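Local coordinates for protein 5-formyl-3-hydroxy-2-methylpyridine 4-carboxylate 5-dehydrogenase (PDB 4OM8) that uses NAD(+) to oxidise the vitamin B6 breakdown intermediate FHMPC to a pyridine dicarboxylate, and can also reduce it with NADH to 4-pyridoxic acid, at residues Gln124-Gly135 against Val150-Val161. Numbering follows the deposited sequence.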
loop_
_atom_site.group_PDB
_atom_site.type_symbol
_atom_site.label_atom_id
_atom_site.label_comp_id
_atom_site.label_asym_id
_atom_site.label_seq_id
_atom_site.Cartn_x
_atom_site.Cartn_y
_atom_site.Cartn_z
ATOM N N GLN A 124 3.642 -30.798 -3.796
ATOM C CA GLN A 124 3.231 -31.936 -2.978
ATOM C C GLN A 124 3.241 -33.241 -3.779
ATOM O O GLN A 124 3.142 -34.335 -3.200
ATOM C CB GLN A 124 1.860 -31.689 -2.337
ATOM C CG GLN A 124 0.709 -31.608 -3.325
ATOM C CD GLN A 124 -0.566 -31.033 -2.723
ATOM O OE1 GLN A 124 -1.448 -30.589 -3.460
ATOM N NE2 GLN A 124 -0.681 -31.053 -1.395
ATOM N N ALA A 125 3.420 -33.141 -5.092
ATOM C CA ALA A 125 3.591 -34.338 -5.915
ATOM C C ALA A 125 4.933 -35.020 -5.625
ATOM O O ALA A 125 5.197 -36.116 -6.118
ATOM C CB ALA A 125 3.482 -33.984 -7.394
ATOM N N HIS A 126 5.771 -34.377 -4.815
ATOM C CA HIS A 126 7.136 -34.858 -4.595
ATOM C C HIS A 126 7.403 -35.323 -3.173
ATOM O O HIS A 126 8.560 -35.431 -2.766
ATOM C CB HIS A 126 8.140 -33.767 -4.963
ATOM C CG HIS A 126 8.092 -33.373 -6.402
ATOM N ND1 HIS A 126 8.776 -34.059 -7.384
ATOM C CD2 HIS A 126 7.421 -32.381 -7.031
ATOM C CE1 HIS A 126 8.537 -33.497 -8.555
ATOM N NE2 HIS A 126 7.716 -32.476 -8.369
ATOM N N ILE A 127 6.343 -35.617 -2.425
ATOM C CA ILE A 127 6.510 -36.154 -1.082
ATOM C C ILE A 127 5.398 -37.153 -0.760
ATOM O O ILE A 127 4.280 -37.031 -1.272
ATOM C CB ILE A 127 6.536 -35.012 -0.035
ATOM C CG1 ILE A 127 7.206 -35.490 1.255
ATOM C CG2 ILE A 127 5.138 -34.434 0.173
ATOM C CD1 ILE A 127 7.509 -34.388 2.248
ATOM N N SER A 128 5.699 -38.153 0.065
ATOM C CA SER A 128 4.664 -39.062 0.534
ATOM C C SER A 128 3.635 -38.297 1.349
ATOM O O SER A 128 3.950 -37.246 1.921
ATOM C CB SER A 128 5.261 -40.196 1.377
ATOM O OG SER A 128 5.635 -39.760 2.678
ATOM N N TYR A 129 2.416 -38.829 1.405
ATOM C CA TYR A 129 1.319 -38.191 2.140
ATOM C C TYR A 129 1.234 -36.694 1.822
ATOM O O TYR A 129 1.436 -35.847 2.685
ATOM C CB TYR A 129 1.462 -38.437 3.650
ATOM C CG TYR A 129 1.125 -39.869 3.999
ATOM C CD1 TYR A 129 -0.197 -40.257 4.191
ATOM C CD2 TYR A 129 2.115 -40.834 4.081
ATOM C CE1 TYR A 129 -0.529 -41.579 4.473
ATOM C CE2 TYR A 129 1.794 -42.168 4.374
ATOM C CZ TYR A 129 0.471 -42.517 4.567
ATOM O OH TYR A 129 0.142 -43.820 4.846
ATOM N N PRO A 130 0.909 -36.369 0.567
ATOM C CA PRO A 130 0.875 -34.969 0.128
ATOM C C PRO A 130 -0.171 -34.166 0.881
ATOM O O PRO A 130 -0.144 -32.928 0.826
ATOM C CB PRO A 130 0.523 -35.070 -1.362
ATOM C CG PRO A 130 -0.155 -36.421 -1.499
ATOM C CD PRO A 130 0.516 -37.302 -0.502
ATOM N N GLU A 131 -1.073 -34.848 1.585
ATOM C CA GLU A 131 -2.119 -34.160 2.323
ATOM C C GLU A 131 -1.575 -33.345 3.490
ATOM O O GLU A 131 -2.258 -32.425 3.955
ATOM C CB GLU A 131 -3.172 -35.143 2.839
ATOM C CG GLU A 131 -3.714 -36.077 1.782
ATOM C CD GLU A 131 -2.848 -37.314 1.612
ATOM O OE1 GLU A 131 -1.849 -37.459 2.347
ATOM O OE2 GLU A 131 -3.193 -38.150 0.771
ATOM N N ARG A 132 -0.367 -33.663 3.966
ATOM C CA ARG A 132 0.241 -32.902 5.058
ATOM C C ARG A 132 1.261 -31.883 4.538
ATOM O O ARG A 132 2.055 -31.329 5.320
ATOM C CB ARG A 132 0.899 -33.832 6.103
ATOM C CG ARG A 132 1.786 -34.976 5.578
ATOM C CD ARG A 132 3.102 -34.508 4.913
ATOM N NE ARG A 132 3.829 -35.675 4.401
ATOM C CZ ARG A 132 4.703 -36.378 5.118
ATOM N NH1 ARG A 132 4.991 -36.019 6.365
ATOM N NH2 ARG A 132 5.293 -37.447 4.584
ATOM N N MET A 133 1.249 -31.635 3.230
ATOM C CA MET A 133 2.076 -30.566 2.669
ATOM C C MET A 133 1.210 -29.372 2.305
ATOM O O MET A 133 0.117 -29.519 1.773
ATOM C CB MET A 133 2.863 -31.021 1.445
ATOM C CG MET A 133 3.543 -29.843 0.741
ATOM S SD MET A 133 4.769 -30.297 -0.478
ATOM C CE MET A 133 6.122 -30.808 0.569
ATOM N N VAL A 134 1.718 -28.182 2.611
ATOM C CA VAL A 134 0.943 -26.954 2.526
ATOM C C VAL A 134 1.876 -25.786 2.267
ATOM O O VAL A 134 3.077 -25.868 2.553
ATOM C CB VAL A 134 0.157 -26.740 3.853
ATOM C CG1 VAL A 134 1.114 -26.528 5.031
ATOM C CG2 VAL A 134 -0.847 -25.600 3.759
ATOM N N GLY A 135 1.339 -24.701 1.722
ATOM C CA GLY A 135 2.102 -23.471 1.643
ATOM C C GLY A 135 1.987 -22.674 2.926
ATOM O O GLY A 135 0.899 -22.528 3.478
ATOM N N VAL A 150 -1.525 -19.033 4.294
ATOM C CA VAL A 150 -1.603 -20.490 4.396
ATOM C C VAL A 150 -2.347 -21.006 3.167
ATOM O O VAL A 150 -3.500 -20.615 2.941
ATOM C CB VAL A 150 -2.322 -20.920 5.682
ATOM C CG1 VAL A 150 -2.270 -22.433 5.818
ATOM C CG2 VAL A 150 -1.670 -20.263 6.904
ATOM N N ILE A 151 -1.690 -21.836 2.358
ATOM C CA ILE A 151 -2.249 -22.230 1.064
ATOM C C ILE A 151 -2.305 -23.729 0.827
ATOM O O ILE A 151 -1.279 -24.382 0.660
ATOM C CB ILE A 151 -1.455 -21.618 -0.107
ATOM C CG1 ILE A 151 -1.137 -20.139 0.158
ATOM C CG2 ILE A 151 -2.219 -21.795 -1.420
ATOM C CD1 ILE A 151 0.304 -19.870 0.619
ATOM N N ALA A 152 -3.514 -24.263 0.732
ATOM C CA ALA A 152 -3.660 -25.655 0.346
ATOM C C ALA A 152 -3.361 -25.883 -1.127
ATOM O O ALA A 152 -3.790 -25.116 -1.996
ATOM C CB ALA A 152 -5.059 -26.130 0.654
ATOM N N GLY A 153 -2.635 -26.958 -1.423
ATOM C CA GLY A 153 -2.600 -27.480 -2.779
ATOM C C GLY A 153 -3.819 -28.368 -2.994
ATOM O O GLY A 153 -4.607 -28.578 -2.073
ATOM N N GLU A 154 -3.971 -28.891 -4.208
ATOM C CA GLU A 154 -5.139 -29.695 -4.538
ATOM C C GLU A 154 -5.322 -30.894 -3.604
ATOM O O GLU A 154 -6.456 -31.290 -3.323
ATOM C CB GLU A 154 -5.045 -30.163 -5.989
ATOM C CG GLU A 154 -6.272 -30.899 -6.483
ATOM C CD GLU A 154 -7.470 -29.989 -6.677
ATOM O OE1 GLU A 154 -7.293 -28.751 -6.700
ATOM O OE2 GLU A 154 -8.593 -30.517 -6.818
ATOM N N LYS A 155 -4.217 -31.440 -3.107
ATOM C CA LYS A 155 -4.266 -32.635 -2.269
ATOM C C LYS A 155 -4.120 -32.332 -0.779
ATOM O O LYS A 155 -4.161 -33.239 0.044
ATOM C CB LYS A 155 -3.166 -33.622 -2.693
ATOM C CG LYS A 155 -3.318 -34.202 -4.097
ATOM C CD LYS A 155 -2.206 -35.225 -4.362
ATOM C CE LYS A 155 -2.317 -35.841 -5.754
ATOM N NZ LYS A 155 -3.644 -36.476 -5.983
ATOM N N THR A 156 -3.940 -31.064 -0.423
ATOM C CA THR A 156 -3.748 -30.721 0.986
ATOM C C THR A 156 -5.019 -30.948 1.807
ATOM O O THR A 156 -6.105 -30.526 1.412
ATOM C CB THR A 156 -3.308 -29.248 1.155
ATOM O OG1 THR A 156 -2.101 -29.015 0.418
ATOM C CG2 THR A 156 -3.074 -28.910 2.609
ATOM N N ALA A 157 -4.884 -31.625 2.945
ATOM C CA ALA A 157 -6.028 -31.837 3.825
ATOM C C ALA A 157 -6.452 -30.522 4.457
ATOM O O ALA A 157 -5.610 -29.727 4.862
ATOM C CB ALA A 157 -5.694 -32.851 4.905
ATOM N N PRO A 158 -7.767 -30.283 4.534
ATOM C CA PRO A 158 -8.261 -29.103 5.247
ATOM C C PRO A 158 -7.703 -29.032 6.671
ATOM O O PRO A 158 -7.408 -27.932 7.137
ATOM C CB PRO A 158 -9.779 -29.309 5.248
ATOM C CG PRO A 158 -10.026 -30.048 3.977
ATOM C CD PRO A 158 -8.847 -30.996 3.829
ATOM N N GLN A 159 -7.535 -30.177 7.328
ATOM C CA GLN A 159 -6.956 -30.224 8.672
ATOM C C GLN A 159 -5.536 -29.647 8.720
ATOM O O GLN A 159 -5.138 -29.039 9.703
ATOM C CB GLN A 159 -6.939 -31.666 9.187
ATOM C CG GLN A 159 -8.321 -32.247 9.501
ATOM C CD GLN A 159 -9.133 -32.584 8.256
ATOM O OE1 GLN A 159 -8.589 -32.725 7.156
ATOM N NE2 GLN A 159 -10.448 -32.711 8.428
ATOM N N THR A 160 -4.782 -29.831 7.644
ATOM C CA THR A 160 -3.418 -29.317 7.580
ATOM C C THR A 160 -3.436 -27.799 7.574
ATOM O O THR A 160 -2.682 -27.136 8.305
ATOM C CB THR A 160 -2.702 -29.852 6.337
ATOM O OG1 THR A 160 -2.652 -31.284 6.427
ATOM C CG2 THR A 160 -1.280 -29.274 6.212
ATOM N N VAL A 161 -4.327 -27.251 6.756
ATOM C CA VAL A 161 -4.500 -25.807 6.692
ATOM C C VAL A 161 -4.936 -25.264 8.048
ATOM O O VAL A 161 -4.375 -24.278 8.541
ATOM C CB VAL A 161 -5.526 -25.419 5.603
ATOM C CG1 VAL A 161 -5.861 -23.946 5.667
ATOM C CG2 VAL A 161 -5.001 -25.788 4.210
#
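Thr156 OG1 is gripped by three groups: it donates to Met133 O at 2.6 Å, with the carbonyl pointing almost straight at it, and accepts from Gln124 NE2 (3.1 Å) and from the backbone N of Gly153. With OG1 beside its own backbone N (chi1 -58°), the hydroxyl lies within the type I turn Gly153-Thr156 and still reaches the other segment. The Gln124 amide spans the same turn: OE1 takes the Lys155 N-H at 2.9 Å, nearly straight at hydrogen (166°) though the donor stands above the carbonyl plane, while NE2 also makes a weak bond to Pro130 O. The Lys155 chain crosses the Gln124 side chain at a slant, and Lys155 CD then meets Pro130 CG at 3.7 Å.

Glu131 O is a second shared acceptor. The backbone N of Ala157, the residue at the N-cap of helix 158-170, approaches on a lone pair in the carbonyl plane, and Thr160 OG1 from the first turn donates at 2.8 Å. Thr160 CG2 then packs on Val134 CB (3.7 Å), and Val134 CG2 faces Val150 CG1. Beyond, Gly135 and Ile151, whose side chain lies close to His137, inferred to matter for catalysis, form an antiparallel hydrogen-bonded pair of the hairpin 133-137/147-151, whose first strand also pairs with strand 110-113 of the Rossmann-type sheet.

A valine in place of Thr156 would probably leave Met133 O without this donor and the Gln124 amide freer to turn. The three bonds at Thr156 OG1 and the two at Glu131 O together tie the turn and the helix start to the hairpin.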